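PDB 7N7Z: acetyl-CoA C-acetyltransferase from Syntrophomonas wolfei subsp. wolfei, which probably catalyses the thiolase reaction, in which two acetyl-CoA molecules and acetoacetyl-CoA plus free CoA are interconverted. Local coordinates for residues N39-R44 against A257-F262; V11-T16 against I367-Y372; D53-A58 against I113-A118. All blocks are in the same frame, centred on the assembly; numbering follows the deposited sequence.

All three contacts are buried and sit on one mixed sheet, so none is a surface contact. Interaction 1 lays helix 30-45 on strand 254-264. Interaction 2 puts helix 360-378 against strand 8-20, the sheet neighbour of 254-264. Interaction 3 pairs strands 54-58 and 113-121 within the sheet, and 113-121 is the other neighbour of 254-264. Their chemistry follows their place. Interaction 1 is apolar across the two segments. Interaction 2 is mostly apolar, with a polar cluster at Arg15 and Ser370. Interaction 3 is a ladder of backbone bonds with carboxylates at its start. Arg44 of interaction 1 bonds to Met13 O of interaction 2.

Interaction 1: residues N39-R44 against A257-F262; sequences NAAIER and AAAAVF
Ala40 turns its methyl group to Ala14 on strand 8-20, beside the strand described here. The same methyl lies over one face of the Arg44 guanidinium, toward its rim. Ala41 comes next and points toward strand 257-262. Ala41 CB rests 3.7 Å from Ala259 O. Ala41 CB and Ala259 CB are 4.0 Å apart. The strand backbone is close here: Ala41 CA and Ala260 CA are 5.4 Å apart. The facing side chains, Ala41 and Ala259, are only methyl groups, which is consistent with so close an approach. Val261 also points toward the helix, with CG1 anti to its backbone N and CG2 beside that N. Val261 CG2 therefore faces the helix and lies 3.8 Å from Ala41 O. Helix 30-45 belongs to the beta-alpha-beta crossover between strands 8-20 and 54-58 in the N-terminal half of the thiolase fold. Segments 39-44 and 257-262 run the same way, 30° apart, with their axes 6.9 Å from each other at the closest. At Ile42, CG1 sits beside the backbone N and meets Val261 CG2 at 4.0 Å. The two side chains cross at about a right angle. Ile42 also packs on Leu115 of strand 113-121. No hydrogen bond joins the two segments. Arg44 ends the segment and sends its guanidinium elsewhere, to the backbone oxygens of Met13, Glu202 and Ile203.

Interaction 2: residues V11-T16 against I367-Y372; sequences VGMART and IIVSMY
Arg15 NH1 is gripped by two partners. Arg15 NH1 gives a bent hydrogen bond to Thr16 O at 3.1 Å, in the carbonyl plane and on a lone pair, and it forms a salt bridge with Asp220. Glu202 OE2 bridges strand and helix, in a salt bridge with Arg15 NE and a hydrogen bond with Ser370 OG, which also bonds to Arg366. Arg15 NE and Ser370 OG stand 3.9 Å apart. The Arg15 chain leaves from the crowded position between backbone N and carbonyl carbon and then runs extended. Strand 8-20 comes from the N-terminal domain of the thiolase and helix 360-378 from the C-terminal domain. The helix belongs to the central helical layer of this alpha-beta-alpha-beta-alpha fold, and its segment 367-372 crosses strand segment 11-15 at 114°. Met13 carries the apolar part. Its CG lies beside the backbone N, and the chain bends at the sulfur (chi3 98°), which lays CE on the helix. Met13 CE touches Ile368 CG2 at 3.5 Å. Met13 CE is also 3.5 Å from Val369 CA, tighter than usual for two carbons. Val369 CG2 is 3.7 Å from Met13 CE. The sulfur makes a Met-aromatic contact: Met13 SD lies 4.7 Å from the Tyr372 ring centroid, 40° off the ring normal. Met277 of strand 277-285 packs on Met13, Ile368 and Tyr372.

Interaction 3: residues D53-A58 against I113-A118; sequences DEIVGA and ISLVTA
Glu54 starts from the crowded position between its backbone N and carbonyl carbon (chi1 71°) and then runs extended, which places its carboxylate beside Ser114. Ser114 OG lies beside its own backbone N (chi1 -73°) and donates to the anti lone pair of Glu54 OE2 at 2.7 Å. Glu54 OE1 forms a salt bridge with Arg97 of the second subunit. An alanine in place of Glu54 would lose both the Ser114 bond and the salt bridge, and would probably loosen this link between the sheet and the neighbouring subunit. Asp53 grips the other strand twice. Asp53 N donates to Ile113 O at 2.8 Å. Asp53 OD2 accepts Ile113 N at 3.0 Å, from above the carboxylate plane. Asp53 OD2 also accepts Asp112 N, and OD1 pairs with Arg82. Beyond this, strands 54-58 and 113-121 form a parallel ladder in the mixed sheet of the thiolase fold. Val56 N meets Leu115 O at 2.8 Å, nearly along the C=O axis. Ala58 N to Thr117 O is short, at 2.5 Å. On the face of Ile55 and Leu115, Ile55 CD1 touches Thr117 CG2 at 3.7 Å. A water joins Ala58 O and Thr117 OG1. On the other face, Val56 and Val116 pack on helix 94-107. The backbone bonds set the register, and the carboxylates of Asp53 and Glu54 are likely to stay ionised beside their arginine partners.

Interaction 1: residues N39-R44 against A257-F262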
loop_
_atom_site.group_PDB
_atom_site.type_symbol
_atom_site.label_atom_id
_atom_site.label_comp_id
_atom_site.label_asym_id
_atom_site.label_seq_id
_atom_site.Cartn_x
_atom_site.Cartn_y
_atom_site.Cartn_z
ATOM N N ASN B 39 -3.506 -11.889 32.696
ATOM C CA ASN B 39 -3.251 -11.485 34.076
ATOM C C ASN B 39 -4.450 -11.787 34.964
ATOM O O ASN B 39 -4.292 -12.234 36.106
ATOM C CB ASN B 39 -2.903 -9.999 34.130
ATOM C CG ASN B 39 -1.451 -9.728 33.796
ATOM O OD1 ASN B 39 -0.566 -10.515 34.133
ATOM N ND2 ASN B 39 -1.199 -8.610 33.127
ATOM N N ALA B 40 -5.661 -11.549 34.454
ATOM C CA ALA B 40 -6.861 -11.843 35.227
ATOM C C ALA B 40 -6.938 -13.325 35.570
ATOM O O ALA B 40 -7.157 -13.696 36.727
ATOM C CB ALA B 40 -8.103 -11.404 34.453
ATOM N N ALA B 41 -6.755 -14.189 34.571
ATOM C CA ALA B 41 -6.812 -15.625 34.826
ATOM C C ALA B 41 -5.729 -16.054 35.809
ATOM O O ALA B 41 -5.978 -16.877 36.698
ATOM C CB ALA B 41 -6.683 -16.394 33.513
ATOM N N ILE B 42 -4.522 -15.498 35.672
ATOM C CA ILE B 42 -3.419 -15.893 36.543
ATOM C C ILE B 42 -3.697 -15.471 37.980
ATOM O O ILE B 42 -3.514 -16.253 38.921
ATOM C CB ILE B 42 -2.090 -15.307 36.032
ATOM C CG1 ILE B 42 -1.673 -16.005 34.733
ATOM C CG2 ILE B 42 -1.005 -15.448 37.095
ATOM C CD1 ILE B 42 -0.490 -15.361 34.036
ATOM N N GLU B 43 -4.136 -14.227 38.175
ATOM C CA GLU B 43 -4.447 -13.763 39.521
ATOM C C GLU B 43 -5.574 -14.586 40.133
ATOM O O GLU B 43 -5.497 -15.000 41.296
ATOM C CB GLU B 43 -4.830 -12.285 39.502
ATOM C CG GLU B 43 -5.135 -11.740 40.884
ATOM C CD GLU B 43 -6.573 -11.984 41.295
ATOM O OE1 GLU B 43 -6.812 -12.636 42.329
ATOM O OE2 GLU B 43 -7.471 -11.494 40.591
ATOM N N ARG B 44 -6.647 -14.806 39.370
ATOM C CA ARG B 44 -7.788 -15.550 39.895
ATOM C C ARG B 44 -7.380 -16.957 40.306
ATOM O O ARG B 44 -7.866 -17.484 41.313
ATOM C CB ARG B 44 -8.905 -15.596 38.854
ATOM C CG ARG B 44 -9.553 -14.247 38.600
ATOM C CD ARG B 44 -10.372 -14.245 37.323
ATOM N NE ARG B 44 -11.035 -12.963 37.114
ATOM C CZ ARG B 44 -12.026 -12.760 36.257
ATOM N NH1 ARG B 44 -12.497 -13.737 35.498
ATOM N NH2 ARG B 44 -12.558 -11.545 36.159
ATOM N N ALA B 257 -10.452 -10.980 24.126
ATOM C CA ALA B 257 -9.391 -11.879 24.549
ATOM C C ALA B 257 -9.874 -12.671 25.755
ATOM O O ALA B 257 -10.491 -12.112 26.667
ATOM C CB ALA B 257 -8.104 -11.123 24.904
ATOM N N ALA B 258 -9.605 -13.972 25.743
ATOM C CA ALA B 258 -9.871 -14.850 26.871
ATOM C C ALA B 258 -8.581 -15.555 27.269
ATOM O O ALA B 258 -7.651 -15.689 26.469
ATOM C CB ALA B 258 -10.954 -15.883 26.538
ATOM N N ALA B 259 -8.528 -16.001 28.521
ATOM C CA ALA B 259 -7.353 -16.701 29.020
ATOM C C ALA B 259 -7.776 -17.690 30.093
ATOM O O ALA B 259 -8.833 -17.553 30.714
ATOM C CB ALA B 259 -6.311 -15.724 29.572
ATOM N N ALA B 260 -6.929 -18.693 30.309
ATOM C CA ALA B 260 -7.215 -19.728 31.289
ATOM C C ALA B 260 -5.909 -20.352 31.751
ATOM O O ALA B 260 -4.950 -20.461 30.982
ATOM C CB ALA B 260 -8.147 -20.802 30.715
ATOM N N VAL B 261 -5.886 -20.759 33.017
ATOM C CA VAL B 261 -4.744 -21.441 33.616
ATOM C C VAL B 261 -5.145 -22.890 33.852
ATOM O O VAL B 261 -6.069 -23.169 34.628
ATOM C CB VAL B 261 -4.304 -20.771 34.926
ATOM C CG1 VAL B 261 -3.142 -21.539 35.551
ATOM C CG2 VAL B 261 -3.924 -19.321 34.679
ATOM N N PHE B 262 -4.453 -23.809 33.185
ATOM C CA PHE B 262 -4.708 -25.235 33.309
ATOM C C PHE B 262 -3.614 -25.883 34.146
ATOM O O PHE B 262 -2.480 -25.397 34.203
ATOM C CB PHE B 262 -4.785 -25.899 31.932
ATOM C CG PHE B 262 -5.904 -25.379 31.076
ATOM C CD1 PHE B 262 -5.714 -24.277 30.261
ATOM C CD2 PHE B 262 -7.148 -25.985 31.095
ATOM C CE1 PHE B 262 -6.742 -23.791 29.476
ATOM C CE2 PHE B 262 -8.181 -25.503 30.313
ATOM C CZ PHE B 262 -7.977 -24.404 29.503
#

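Interaction 2: residues V11-T16 against I367-Y372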
loop_
_atom_site.group_PDB
_atom_site.type_symbol
_atom_site.label_atom_id
_atom_site.label_comp_id
_atom_site.label_asym_id
_atom_site.label_seq_id
_atom_site.Cartn_x
_atom_site.Cartn_y
_atom_site.Cartn_z
ATOM N N VAL B 11 -7.900 -23.722 36.751
ATOM C CA VAL B 11 -7.793 -23.034 38.029
ATOM C C VAL B 11 -8.152 -21.556 37.934
ATOM O O VAL B 11 -8.541 -20.967 38.954
ATOM C CB VAL B 11 -6.381 -23.203 38.629
ATOM C CG1 VAL B 11 -6.292 -22.552 39.998
ATOM C CG2 VAL B 11 -6.024 -24.678 38.725
ATOM N N GLY B 12 -8.043 -20.945 36.765
ATOM C CA GLY B 12 -8.408 -19.549 36.600
ATOM C C GLY B 12 -8.920 -19.306 35.199
ATOM O O GLY B 12 -8.466 -19.934 34.236
ATOM N N MET B 13 -9.879 -18.387 35.085
ATOM C CA MET B 13 -10.508 -18.085 33.807
ATOM C C MET B 13 -10.930 -16.625 33.787
ATOM O O MET B 13 -11.399 -16.095 34.797
ATOM C CB MET B 13 -11.728 -18.978 33.563
ATOM C CG MET B 13 -11.403 -20.456 33.487
ATOM S SD MET B 13 -12.869 -21.464 33.221
ATOM C CE MET B 13 -12.783 -21.710 31.456
ATOM N N ALA B 14 -10.773 -15.986 32.630
ATOM C CA ALA B 14 -11.154 -14.589 32.483
ATOM C C ALA B 14 -11.284 -14.261 31.005
ATOM O O ALA B 14 -10.695 -14.920 30.145
ATOM C CB ALA B 14 -10.139 -13.654 33.147
ATOM N N ARG B 15 -12.075 -13.229 30.726
ATOM C CA ARG B 15 -12.185 -12.683 29.384
ATOM C C ARG B 15 -12.449 -11.190 29.493
ATOM O O ARG B 15 -12.954 -10.702 30.507
ATOM C CB ARG B 15 -13.292 -13.370 28.573
ATOM C CG ARG B 15 -14.719 -13.094 29.046
ATOM C CD ARG B 15 -15.728 -13.464 27.964
ATOM N NE ARG B 15 -17.112 -13.249 28.378
ATOM C CZ ARG B 15 -17.840 -12.180 28.078
ATOM N NH1 ARG B 15 -17.338 -11.169 27.386
ATOM N NH2 ARG B 15 -19.105 -12.124 28.484
ATOM N N THR B 16 -12.085 -10.468 28.443
ATOM C CA THR B 16 -12.453 -9.069 28.326
ATOM C C THR B 16 -13.871 -8.974 27.787
ATOM O O THR B 16 -14.449 -9.969 27.343
ATOM C CB THR B 16 -11.472 -8.341 27.410
ATOM O OG1 THR B 16 -11.710 -8.724 26.049
ATOM C CG2 THR B 16 -10.033 -8.671 27.784
ATOM N N ILE B 367 -16.330 -19.360 24.956
ATOM C CA ILE B 367 -17.509 -20.134 25.316
ATOM C C ILE B 367 -17.198 -21.166 26.390
ATOM O O ILE B 367 -18.105 -21.585 27.118
ATOM C CB ILE B 367 -18.116 -20.797 24.064
ATOM C CG1 ILE B 367 -17.129 -21.769 23.416
ATOM C CG2 ILE B 367 -18.539 -19.732 23.057
ATOM C CD1 ILE B 367 -17.765 -22.638 22.347
ATOM N N ILE B 368 -15.939 -21.591 26.514
ATOM C CA ILE B 368 -15.565 -22.432 27.647
ATOM C C ILE B 368 -15.611 -21.621 28.935
ATOM O O ILE B 368 -16.125 -22.083 29.960
ATOM C CB ILE B 368 -14.174 -23.050 27.426
ATOM C CG1 ILE B 368 -14.197 -24.063 26.282
ATOM C CG2 ILE B 368 -13.688 -23.731 28.690
ATOM C CD1 ILE B 368 -12.825 -24.338 25.713
ATOM N N VAL B 369 -15.075 -20.398 28.903
ATOM C CA VAL B 369 -15.127 -19.526 30.073
ATOM C C VAL B 369 -16.574 -19.266 30.472
ATOM O O VAL B 369 -16.950 -19.403 31.642
ATOM C CB VAL B 369 -14.379 -18.209 29.791
ATOM C CG1 VAL B 369 -14.676 -17.182 30.875
ATOM C CG2 VAL B 369 -12.883 -18.457 29.678
ATOM N N SER B 370 -17.407 -18.881 29.503
ATOM C CA SER B 370 -18.805 -18.591 29.804
ATOM C C SER B 370 -19.539 -19.842 30.265
ATOM O O SER B 370 -20.382 -19.776 31.167
ATOM C CB SER B 370 -19.488 -17.987 28.579
ATOM O OG SER B 370 -18.959 -16.706 28.287
ATOM N N MET B 371 -19.230 -20.992 29.662
ATOM C CA MET B 371 -19.845 -22.242 30.091
ATOM C C MET B 371 -19.639 -22.460 31.585
ATOM O O MET B 371 -20.600 -22.687 32.330
ATOM C CB MET B 371 -19.266 -23.412 29.292
ATOM C CG MET B 371 -19.831 -24.778 29.675
ATOM S SD MET B 371 -18.742 -26.133 29.195
ATOM C CE MET B 371 -17.466 -25.969 30.435
ATOM N N TYR B 372 -18.387 -22.393 32.042
ATOM C CA TYR B 372 -18.106 -22.636 33.453
ATOM C C TYR B 372 -18.909 -21.696 34.345
ATOM O O TYR B 372 -19.616 -22.137 35.257
ATOM C CB TYR B 372 -16.615 -22.472 33.745
ATOM C CG TYR B 372 -16.354 -22.223 35.214
ATOM C CD1 TYR B 372 -16.376 -23.270 36.127
ATOM C CD2 TYR B 372 -16.115 -20.941 35.694
ATOM C CE1 TYR B 372 -16.152 -23.051 37.470
ATOM C CE2 TYR B 372 -15.894 -20.712 37.040
ATOM C CZ TYR B 372 -15.913 -21.771 37.923
ATOM O OH TYR B 372 -15.693 -21.550 39.263
#

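Interaction 3: residues D53-A58 against I113-A118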
loop_
_atom_site.group_PDB
_atom_site.type_symbol
_atom_site.label_atom_id
_atom_site.label_comp_id
_atom_site.label_asym_id
_atom_site.label_seq_id
_atom_site.Cartn_x
_atom_site.Cartn_y
_atom_site.Cartn_z
ATOM N N ASP B 53 4.568 -23.205 33.035
ATOM C CA ASP B 53 5.514 -23.931 32.195
ATOM C C ASP B 53 5.492 -23.467 30.745
ATOM O O ASP B 53 6.503 -23.599 30.045
ATOM C CB ASP B 53 5.220 -25.431 32.255
ATOM C CG ASP B 53 5.547 -26.032 33.606
ATOM O OD1 ASP B 53 6.642 -25.746 34.132
ATOM O OD2 ASP B 53 4.708 -26.788 34.142
ATOM N N GLU B 54 4.369 -22.937 30.269
ATOM C CA GLU B 54 4.259 -22.559 28.868
ATOM C C GLU B 54 3.074 -21.624 28.695
ATOM O O GLU B 54 2.266 -21.432 29.606
ATOM C CB GLU B 54 4.095 -23.792 27.970
ATOM C CG GLU B 54 2.736 -24.483 28.110
ATOM C CD GLU B 54 2.542 -25.615 27.120
ATOM O OE1 GLU B 54 3.249 -25.636 26.092
ATOM O OE2 GLU B 54 1.676 -26.479 27.367
ATOM N N ILE B 55 2.983 -21.049 27.500
ATOM C CA ILE B 55 1.781 -20.372 27.034
ATOM C C ILE B 55 1.442 -20.934 25.663
ATOM O O ILE B 55 2.314 -21.018 24.789
ATOM C CB ILE B 55 1.953 -18.842 26.967
ATOM C CG1 ILE B 55 0.645 -18.189 26.505
ATOM C CG2 ILE B 55 3.097 -18.467 26.036
ATOM C CD1 ILE B 55 0.687 -16.679 26.472
ATOM N N VAL B 56 0.191 -21.341 25.483
ATOM C CA VAL B 56 -0.339 -21.734 24.183
ATOM C C VAL B 56 -1.310 -20.641 23.763
ATOM O O VAL B 56 -2.409 -20.524 24.320
ATOM C CB VAL B 56 -1.019 -23.107 24.229
ATOM C CG1 VAL B 56 -1.401 -23.554 22.827
ATOM C CG2 VAL B 56 -0.103 -24.130 24.887
ATOM N N GLY B 57 -0.900 -19.827 22.793
ATOM C CA GLY B 57 -1.671 -18.670 22.375
ATOM C C GLY B 57 -2.505 -18.979 21.147
ATOM O O GLY B 57 -2.004 -19.522 20.160
ATOM N N ALA B 58 -3.782 -18.620 21.219
ATOM C CA ALA B 58 -4.718 -18.809 20.122
ATOM C C ALA B 58 -5.056 -17.469 19.486
ATOM O O ALA B 58 -5.268 -16.473 20.186
ATOM C CB ALA B 58 -5.998 -19.493 20.606
ATOM N N ILE B 113 1.785 -26.756 34.583
ATOM C CA ILE B 113 0.928 -25.579 34.529
ATOM C C ILE B 113 1.080 -24.957 33.150
ATOM O O ILE B 113 2.201 -24.678 32.712
ATOM C CB ILE B 113 1.286 -24.554 35.623
ATOM C CG1 ILE B 113 1.504 -25.257 36.966
ATOM C CG2 ILE B 113 0.197 -23.490 35.727
ATOM C CD1 ILE B 113 1.917 -24.329 38.086
ATOM N N SER B 114 -0.043 -24.740 32.468
ATOM C CA SER B 114 -0.043 -24.176 31.126
ATOM C C SER B 114 -1.014 -23.008 31.065
ATOM O O SER B 114 -2.157 -23.120 31.518
ATOM C CB SER B 114 -0.426 -25.230 30.081
ATOM O OG SER B 114 0.623 -26.162 29.885
ATOM N N LEU B 115 -0.553 -21.892 30.512
ATOM C CA LEU B 115 -1.408 -20.746 30.245
ATOM C C LEU B 115 -1.921 -20.837 28.814
ATOM O O LEU B 115 -1.149 -21.115 27.890
ATOM C CB LEU B 115 -0.643 -19.440 30.457
ATOM C CG LEU B 115 -1.355 -18.158 30.019
ATOM C CD1 LEU B 115 -2.686 -18.002 30.739
ATOM C CD2 LEU B 115 -0.468 -16.946 30.259
ATOM N N VAL B 116 -3.219 -20.622 28.634
ATOM C CA VAL B 116 -3.834 -20.586 27.312
ATOM C C VAL B 116 -4.456 -19.211 27.128
ATOM O O VAL B 116 -5.297 -18.793 27.934
ATOM C CB VAL B 116 -4.887 -21.691 27.132
ATOM C CG1 VAL B 116 -5.544 -21.577 25.761
ATOM C CG2 VAL B 116 -4.256 -23.060 27.310
ATOM N N THR B 117 -4.038 -18.508 26.081
ATOM C CA THR B 117 -4.618 -17.226 25.712
ATOM C C THR B 117 -5.293 -17.358 24.355
ATOM O O THR B 117 -4.791 -18.053 23.465
ATOM C CB THR B 117 -3.559 -16.120 25.660
ATOM O OG1 THR B 117 -2.561 -16.452 24.688
ATOM C CG2 THR B 117 -2.907 -15.942 27.021
ATOM N N ALA B 118 -6.437 -16.696 24.207
ATOM C CA ALA B 118 -7.200 -16.715 22.965
ATOM C C ALA B 118 -7.679 -15.297 22.700
ATOM O O ALA B 118 -8.381 -14.719 23.534
ATOM C CB ALA B 118 -8.380 -17.686 23.053
HETATM O O HOH W 1 -3.228 -15.746 21.872
#